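Local coordinates for periplasmic aliphatic sulphonates-binding protein (Escherichia coli, PDB 2X26) that probably serves as the periplasmic solute-binding component of an ABC-type transporter that takes up aliphatic sulfonates, at residues 67-72 and 276-281; 88-93 and 156-161. All coordinates share one frame; numbering follows the deposited sequence.

Contact 1. Residues 67-72 and 276-281; sequences AQAAGA and KKVDIR
A Schellman motif at the C-terminal end of helix 62-69 meets an extended loop that follows helix 255-270, more than 200 residues later in the chain, with A69 seated against V278 and K276. The CG2 methyl of V278 makes the closest approach across the contact. It lies 3.4 Å from A69 CA and 3.6 Å from A69 CB, so it touches both the backbone and the methyl of A69. The other branch of V278, CG1, stands anti to the backbone N (chi1 -177°) and reaches Q68 CB at 3.8 Å, so the forked side chain serves two successive residues. K276 rests the aliphatic root of its side chain against the A69 carbonyl, its CB 3.7 Å from A69 O, while its ammonium group leads away. Q68 runs on past V278, and its OE1 comes to 3.8 Å from I280 CD1, the two side chains crossing at about a right angle. The Q68 amide is held by other residues: NE2 donates a hydrogen bond to L74 O, and OE1 has a weak hydrogen bond with Y76 OH. Q262 of helix 255-270 holds the loop, with NE2 bonded to V278 O and OE1 to I280 N. The helix is closed by the backbone hydrogen bonds A72 N to A67 O at 3.1 Å and G71 N to Q68 O at 2.9 Å. G71, with positive phi (93°), is the C-prime residue, a place where glycine is favoured, and this reversal is the classic Schellman ending of an alpha-helix.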
loop_
_atom_site.group_PDB
_atom_site.type_symbol
_atom_site.label_atom_id
_atom_site.label_comp_id
_atom_site.label_asym_id
_atom_site.label_seq_id
_atom_site.Cartn_x
_atom_site.Cartn_y
_atom_site.Cartn_z
ATOM N N ALA A 67 -0.471 -6.100 12.036
ATOM C CA ALA A 67 -0.715 -7.557 11.941
ATOM C C ALA A 67 0.492 -8.360 12.477
ATOM O O ALA A 67 0.350 -9.335 13.211
ATOM C CB ALA A 67 -1.055 -7.948 10.436
ATOM N N GLN A 68 1.700 -7.915 12.143
ATOM C CA GLN A 68 2.861 -8.690 12.506
ATOM C C GLN A 68 3.100 -8.547 13.991
ATOM O O GLN A 68 3.543 -9.488 14.664
ATOM C CB GLN A 68 4.078 -8.314 11.618
ATOM C CG GLN A 68 3.726 -8.656 10.101
ATOM C CD GLN A 68 4.650 -7.984 9.066
ATOM O OE1 GLN A 68 5.348 -6.980 9.346
ATOM N NE2 GLN A 68 4.641 -8.538 7.858
ATOM N N ALA A 69 2.793 -7.370 14.533
ATOM C CA ALA A 69 3.012 -7.154 15.956
ATOM C C ALA A 69 2.118 -8.085 16.766
ATOM O O ALA A 69 2.414 -8.417 17.933
ATOM C CB ALA A 69 2.724 -5.710 16.315
ATOM N N ALA A 70 1.009 -8.460 16.162
ATOM C CA ALA A 70 0.062 -9.463 16.758
ATOM C C ALA A 70 0.397 -10.930 16.470
ATOM O O ALA A 70 -0.434 -11.835 16.721
ATOM C CB ALA A 70 -1.350 -9.169 16.307
ATOM N N GLY A 71 1.562 -11.169 15.905
ATOM C CA GLY A 71 1.985 -12.537 15.650
ATOM C C GLY A 71 1.649 -13.084 14.263
ATOM O O GLY A 71 2.026 -14.215 13.985
ATOM N N ALA A 72 1.031 -12.318 13.358
ATOM C CA ALA A 72 0.773 -12.871 12.033
ATOM C C ALA A 72 2.093 -13.137 11.320
ATOM O O ALA A 72 3.059 -12.347 11.434
ATOM C CB ALA A 72 -0.152 -12.004 11.226
ATOM N N LYS A 276 3.865 -4.708 20.607
ATOM C CA LYS A 276 5.141 -5.441 20.538
ATOM C C LYS A 276 6.099 -4.805 19.557
ATOM O O LYS A 276 5.691 -4.217 18.562
ATOM C CB LYS A 276 4.928 -6.921 20.128
ATOM C CG LYS A 276 4.404 -7.828 21.256
ATOM C CD LYS A 276 4.608 -9.349 20.978
ATOM C CE LYS A 276 3.657 -10.199 21.840
ATOM N NZ LYS A 276 4.011 -10.224 23.284
ATOM N N LYS A 277 7.389 -4.928 19.844
ATOM C CA LYS A 277 8.411 -4.625 18.855
ATOM C C LYS A 277 8.335 -5.770 17.849
ATOM O O LYS A 277 7.979 -6.892 18.210
ATOM C CB LYS A 277 9.789 -4.507 19.533
ATOM C CG LYS A 277 10.698 -3.447 18.916
ATOM C CD LYS A 277 12.064 -3.446 19.567
ATOM C CE LYS A 277 13.052 -2.520 18.825
ATOM N NZ LYS A 277 13.399 -2.942 17.413
ATOM N N VAL A 278 8.550 -5.500 16.579
ATOM C CA VAL A 278 8.503 -6.581 15.588
ATOM C C VAL A 278 9.920 -6.739 15.006
ATOM O O VAL A 278 10.674 -5.780 14.962
ATOM C CB VAL A 278 7.473 -6.281 14.449
ATOM C CG1 VAL A 278 7.355 -7.459 13.423
ATOM C CG2 VAL A 278 6.121 -5.978 15.035
ATOM N N ASP A 279 10.272 -7.932 14.558
ATOM C CA ASP A 279 11.516 -8.114 13.830
ATOM C C ASP A 279 11.169 -8.063 12.332
ATOM O O ASP A 279 10.887 -9.105 11.733
ATOM C CB ASP A 279 12.118 -9.486 14.177
ATOM C CG ASP A 279 13.481 -9.719 13.520
ATOM O OD1 ASP A 279 13.938 -8.850 12.736
ATOM O OD2 ASP A 279 14.107 -10.768 13.800
ATOM N N ILE A 280 11.167 -6.876 11.719
ATOM C CA ILE A 280 10.686 -6.780 10.338
ATOM C C ILE A 280 11.474 -7.684 9.381
ATOM O O ILE A 280 10.883 -8.292 8.476
ATOM C CB ILE A 280 10.728 -5.305 9.791
ATOM C CG1 ILE A 280 9.749 -4.434 10.592
ATOM C CG2 ILE A 280 10.505 -5.234 8.205
ATOM C CD1 ILE A 280 8.316 -4.908 10.439
ATOM N N ARG A 281 12.794 -7.779 9.588
ATOM C CA ARG A 281 13.597 -8.571 8.681
ATOM C C ARG A 281 13.209 -10.050 8.645
ATOM O O ARG A 281 13.360 -10.669 7.612
ATOM C CB ARG A 281 15.085 -8.423 8.982
ATOM C CG ARG A 281 15.593 -7.024 8.574
ATOM C CD ARG A 281 16.878 -6.752 9.296
ATOM N NE ARG A 281 17.410 -5.419 9.063
ATOM C CZ ARG A 281 17.200 -4.364 9.853
ATOM N NH1 ARG A 281 16.417 -4.460 10.924
ATOM N NH2 ARG A 281 17.785 -3.211 9.567
#

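Contact 2. Residues 88-93 and 156-161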
loop_
_atom_site.group_PDB
_atom_site.type_symbol
_atom_site.label_atom_id
_atom_site.label_comp_id
_atom_site.label_asym_id
_atom_site.label_seq_id
_atom_site.Cartn_x
_atom_site.Cartn_y
_atom_site.Cartn_z
ATOM N N VAL A 88 0.055 14.279 2.452
ATOM C CA VAL A 88 0.192 15.722 2.768
ATOM C C VAL A 88 -0.425 16.206 4.082
ATOM O O VAL A 88 -1.299 15.546 4.652
ATOM C CB VAL A 88 -0.422 16.551 1.618
ATOM C CG1 VAL A 88 0.270 16.214 0.286
ATOM C CG2 VAL A 88 -1.977 16.316 1.544
ATOM N N ILE A 89 0.045 17.366 4.557
ATOM C CA ILE A 89 -0.684 18.176 5.523
ATOM C C ILE A 89 -1.221 19.406 4.786
ATOM O O ILE A 89 -0.434 20.156 4.157
ATOM C CB ILE A 89 0.249 18.617 6.675
ATOM C CG1 ILE A 89 0.840 17.403 7.376
ATOM C CG2 ILE A 89 -0.499 19.546 7.681
ATOM C CD1 ILE A 89 1.906 17.765 8.494
ATOM N N LEU A 90 -2.538 19.579 4.819
ATOM C CA LEU A 90 -3.181 20.701 4.168
ATOM C C LEU A 90 -3.591 21.752 5.145
ATOM O O LEU A 90 -4.077 21.446 6.235
ATOM C CB LEU A 90 -4.464 20.245 3.489
ATOM C CG LEU A 90 -4.359 19.270 2.325
ATOM C CD1 LEU A 90 -5.770 18.813 1.984
ATOM C CD2 LEU A 90 -3.677 19.926 1.076
ATOM N N VAL A 91 -3.463 22.995 4.714
ATOM C CA VAL A 91 -4.034 24.126 5.457
ATOM C C VAL A 91 -4.774 24.952 4.463
ATOM O O VAL A 91 -4.631 24.711 3.269
ATOM C CB VAL A 91 -2.946 24.992 6.155
ATOM C CG1 VAL A 91 -2.225 24.138 7.212
ATOM C CG2 VAL A 91 -1.896 25.481 5.115
ATOM N N ALA A 92 -5.561 25.926 4.926
ATOM C CA ALA A 92 -6.221 26.854 3.990
ATOM C C ALA A 92 -5.175 27.730 3.305
ATOM O O ALA A 92 -4.172 28.081 3.953
ATOM C CB ALA A 92 -7.282 27.714 4.747
ATOM N N GLU A 93 -5.356 28.091 2.021
ATOM C CA GLU A 93 -4.352 28.898 1.279
ATOM C C GLU A 93 -3.753 30.078 2.046
ATOM O O GLU A 93 -2.501 30.236 2.132
ATOM C CB GLU A 93 -4.955 29.422 -0.024
ATOM C CG GLU A 93 -5.143 28.347 -1.057
ATOM C CD GLU A 93 -5.798 28.848 -2.335
ATOM O OE1 GLU A 93 -6.759 29.645 -2.249
ATOM O OE2 GLU A 93 -5.351 28.416 -3.426
ATOM N N TRP A 156 -5.247 19.399 8.049
ATOM C CA TRP A 156 -5.756 18.054 7.796
ATOM C C TRP A 156 -4.620 17.248 7.160
ATOM O O TRP A 156 -4.090 17.589 6.082
ATOM C CB TRP A 156 -6.991 18.091 6.881
ATOM C CG TRP A 156 -7.622 16.752 6.556
ATOM C CD1 TRP A 156 -7.574 15.624 7.298
ATOM C CD2 TRP A 156 -8.462 16.458 5.439
ATOM N NE1 TRP A 156 -8.293 14.616 6.692
ATOM C CE2 TRP A 156 -8.854 15.114 5.551
ATOM C CE3 TRP A 156 -8.882 17.196 4.324
ATOM C CZ2 TRP A 156 -9.653 14.482 4.604
ATOM C CZ3 TRP A 156 -9.697 16.563 3.380
ATOM C CH2 TRP A 156 -10.065 15.230 3.530
ATOM N N ALA A 157 -4.210 16.204 7.853
ATOM C CA ALA A 157 -3.168 15.334 7.298
ATOM C C ALA A 157 -3.894 14.166 6.662
ATOM O O ALA A 157 -4.701 13.492 7.320
ATOM C CB ALA A 157 -2.217 14.878 8.402
ATOM N N ILE A 158 -3.673 13.981 5.360
ATOM C CA ILE A 158 -4.463 13.040 4.550
ATOM C C ILE A 158 -3.718 12.559 3.312
ATOM O O ILE A 158 -2.729 13.168 2.881
ATOM C CB ILE A 158 -5.846 13.726 4.144
ATOM C CG1 ILE A 158 -6.863 12.701 3.576
ATOM C CG2 ILE A 158 -5.612 14.913 3.235
ATOM C CD1 ILE A 158 -7.257 11.595 4.562
ATOM N N TRP A 159 -4.168 11.417 2.767
ATOM C CA TRP A 159 -3.597 10.811 1.579
ATOM C C TRP A 159 -4.457 11.049 0.325
ATOM O O TRP A 159 -5.595 11.530 0.403
ATOM C CB TRP A 159 -3.399 9.309 1.803
ATOM C CG TRP A 159 -4.640 8.578 2.237
ATOM C CD1 TRP A 159 -5.532 7.941 1.451
ATOM C CD2 TRP A 159 -5.097 8.397 3.606
ATOM N NE1 TRP A 159 -6.539 7.364 2.225
ATOM C CE2 TRP A 159 -6.277 7.620 3.553
ATOM C CE3 TRP A 159 -4.582 8.775 4.864
ATOM C CZ2 TRP A 159 -6.995 7.233 4.719
ATOM C CZ3 TRP A 159 -5.290 8.369 6.025
ATOM C CH2 TRP A 159 -6.480 7.643 5.938
ATOM N N ASP A 160 -3.884 10.749 -0.828
ATOM C CA ASP A 160 -4.630 10.789 -2.099
ATOM C C ASP A 160 -5.547 9.560 -2.172
ATOM O O ASP A 160 -5.144 8.440 -1.786
ATOM C CB ASP A 160 -3.611 10.748 -3.239
ATOM C CG ASP A 160 -3.584 11.997 -4.081
ATOM O OD1 ASP A 160 -4.569 12.785 -4.030
ATOM O OD2 ASP A 160 -2.590 12.108 -4.893
ATOM N N PRO A 161 -6.727 9.705 -2.773
ATOM C CA PRO A 161 -7.190 10.846 -3.602
ATOM C C PRO A 161 -7.957 11.960 -2.867
ATOM O O PRO A 161 -8.385 12.927 -3.507
ATOM C CB PRO A 161 -8.165 10.150 -4.576
ATOM C CG PRO A 161 -8.852 9.113 -3.662
ATOM C CD PRO A 161 -7.575 8.508 -3.013
#
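L90 and W156 face each other as a hydrogen-bonded pair in an antiparallel bridge between strands 87-92 and 155-159. L90 N donates to W156 O at 2.8 Å, almost straight at the hydrogen (175°) although the donor is tilted from the carbonyl plane, and W156 N returns a hydrogen bond to L90 O. The pair V88 and I158 repeats the pattern: V88 N to I158 O at 3.0 Å and I158 N to V88 O at 2.9 Å. Between them I89 and A157 form a non-hydrogen-bonded pair with CA atoms 4.2 Å apart, where A157 CA makes a CA-H...O contact with V88 O.

Followed outward, the side chain of L90 starts with CB 3.7 Å from W156 O. CG remains near the same carbonyl, set anti to the carbonyl carbon of L90 by chi1 of -65°. Beyond it CD1 bridges two residues of the partner strand, 4.1 Å from I158 CG2 and 4.2 Å from W156 CE3, approaching the indole obliquely. I158 CB lies over one face of that indole, offset toward the rim, so L90, I158 and W156 form one apolar cluster, with V88 CG2 touching I158 CG2 beside it. On the reverse face of the sheet I89 CG1 meets A157 CB at 4.1 Å.

Both strands are interior to a five-stranded mixed sheet: the I89 backbone hydrogen-bonds to L175 and K176 of strand 172-177, and that of A157 to A109 of strand 107-110. Helix 162-169 covers V88 and L90 through Y163, helix 141-149 packs on W156 through A144, R145 and F148, and helix 115-126 lies against I89 on the opposite face through L119 and L120.

Overall arrangement
From the N terminus the chain first builds most of one five-stranded mixed sheet and passes through helix 62-69, where contact 1 begins. It then adds strand 74-80 to that sheet and enters the second, where 88-93 opens contact 2; this closes 63 residues later at 156-161, having enclosed strands 107-110 and 135-138. Strand 172-177 completes the second sheet before 186-191 returns to the first, and a run of helices leads to 276-281, which closes contact 1. Contact 2 is thus nested within the loop of contact 1. Their centres lie about 30 Å apart without touching: contact 2 joins strands inside one sheet, whereas contact 1 ties the C-terminal region to an early helix.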